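Side-chain contact in galactose-binding lectin (Enterobacter cloacae subsp. cloacae, PDB 6YF6), which binds a fucoside beside a calcium ion in its C-terminal PA-IL-like lectin domain, and by its name probably galactose as well: residues Gly59-Ala62 and Gly63-Tyr66. Residues are numbered along the deposited sequence; the frame is centred on the assembly and turned at random.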
loop_
_atom_site.group_PDB
_atom_site.type_symbol
_atom_site.label_atom_id
_atom_site.label_comp_id
_atom_site.label_asym_id
_atom_site.label_seq_id
_atom_site.Cartn_x
_atom_site.Cartn_y
_atom_site.Cartn_z
ATOM N N GLY A 59 -7.061 -19.067 -12.928
ATOM C CA GLY A 59 -6.795 -18.157 -14.024
ATOM C C GLY A 59 -5.352 -18.065 -14.456
ATOM O O GLY A 59 -4.984 -17.108 -15.146
ATOM N N LEU A 60 -4.521 -19.037 -14.088
ATOM C CA LEU A 60 -3.105 -19.005 -14.407
ATOM C C LEU A 60 -2.824 -19.770 -15.700
ATOM O O LEU A 60 -3.710 -20.381 -16.302
ATOM C CB LEU A 60 -2.289 -19.588 -13.256
ATOM C CG LEU A 60 -2.573 -19.032 -11.860
ATOM C CD1 LEU A 60 -1.635 -19.682 -10.847
ATOM C CD2 LEU A 60 -2.447 -17.513 -11.829
ATOM N N THR A 61 -1.562 -19.744 -16.124
ATOM C CA THR A 61 -1.118 -20.447 -17.321
ATOM C C THR A 61 0.215 -21.116 -17.029
ATOM O O THR A 61 1.136 -20.471 -16.518
ATOM C CB THR A 61 -0.990 -19.484 -18.507
ATOM O OG1 THR A 61 -2.265 -18.886 -18.779
ATOM C CG2 THR A 61 -0.498 -20.215 -19.748
ATOM N N ALA A 62 0.316 -22.406 -17.356
ATOM C CA ALA A 62 1.523 -23.166 -17.062
ATOM C C ALA A 62 2.757 -22.489 -17.641
ATOM O O ALA A 62 2.723 -21.928 -18.740
ATOM C CB ALA A 62 1.409 -24.584 -17.626
ATOM N N GLY A 63 3.859 -22.567 -16.901
ATOM C CA GLY A 63 5.134 -22.078 -17.368
ATOM C C GLY A 63 5.403 -20.613 -17.102
ATOM O O GLY A 63 6.543 -20.170 -17.289
ATOM N N TYR A 64 4.402 -19.847 -16.686
ATOM C CA TYR A 64 4.602 -18.445 -16.351
ATOM C C TYR A 64 5.001 -18.326 -14.887
ATOM O O TYR A 64 4.553 -19.099 -14.038
ATOM C CB TYR A 64 3.336 -17.627 -16.617
ATOM C CG TYR A 64 3.131 -17.283 -18.074
ATOM C CD1 TYR A 64 2.247 -18.012 -18.859
ATOM C CD2 TYR A 64 3.822 -16.235 -18.665
ATOM C CE1 TYR A 64 2.055 -17.705 -20.192
ATOM C CE2 TYR A 64 3.638 -15.918 -19.998
ATOM C CZ TYR A 64 2.756 -16.656 -20.758
ATOM O OH TYR A 64 2.577 -16.343 -22.086
ATOM N N GLU A 65 5.865 -17.355 -14.601
ATOM C CA GLU A 65 6.303 -17.073 -13.241
ATOM C C GLU A 65 5.462 -15.934 -12.680
ATOM O O GLU A 65 5.371 -14.864 -13.290
ATOM C CB GLU A 65 7.787 -16.713 -13.203
ATOM C CG GLU A 65 8.346 -16.592 -11.792
ATOM C CD GLU A 65 9.835 -16.309 -11.777
ATOM O OE1 GLU A 65 10.283 -15.421 -12.533
ATOM O OE2 GLU A 65 10.557 -16.976 -11.007
ATOM N N TYR A 66 4.842 -16.172 -11.531
ATOM C CA TYR A 66 3.975 -15.195 -10.889
ATOM C C TYR A 66 4.640 -14.676 -9.621
ATOM O O TYR A 66 5.379 -15.400 -8.948
ATOM C CB TYR A 66 2.607 -15.809 -10.570
ATOM C CG TYR A 66 1.841 -16.221 -11.811
ATOM C CD1 TYR A 66 2.050 -17.462 -12.398
ATOM C CD2 TYR A 66 0.922 -15.364 -12.403
ATOM C CE1 TYR A 66 1.360 -17.841 -13.536
ATOM C CE2 TYR A 66 0.228 -15.733 -13.543
ATOM C CZ TYR A 66 0.449 -16.975 -14.103
ATOM O OH TYR A 66 -0.235 -17.353 -15.241
#
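Tyr66 sets its CG anti to its own carbonyl carbon (chi1 -64°), and this carries the phenol back across the turn to Leu60 and Thr61. Leu60 turns its CG beside its backbone N (chi1 -51°), and its CD2 branch comes to lie over one face of the Tyr66 ring. The contact is a CH-pi interaction: CD2 of Leu60 is 3.9 Å from the centroid of the Tyr66 ring. The methyl is offset toward the rim, and its nearest ring atom is CE2 of Tyr66, at 3.6 Å. At the far end of the ring, the hydroxyl OH of Tyr66 accepts a hydrogen bond from the backbone N of Thr61, at 2.9 Å. The bond is bent, with an angle of 143° at the hydrogen. Face contact and hydroxyl bond together tie the ring to the loop at two points. The other tyrosine packs differently. Thr61 and Tyr64 point the same way, side by side, and CG2 of Thr61 sits 3.6 Å from CE1 of Tyr64. Their backbones form the two ends of a type II beta turn from Thr61 to Tyr64. It is closed by a weak bond from Tyr64 N to Thr61 O, 3.3 Å long. Gly63 takes the third position of the turn with positive phi, the place where glycine is usual in a type II turn. The turn is exposed, whereas Leu60 and Tyr66 are buried. Ala114 packs against both of these side chains, and Phe5 of the second subunit meets the Tyr66 ring edge-to-face and also touches Leu60. The loop lies away from the calcium and sugar site. It links strand 50-58 of one antiparallel sheet to strand 65-74 of the other, where Tyr66 pairs through its backbone with Phe112 of strand 106-113.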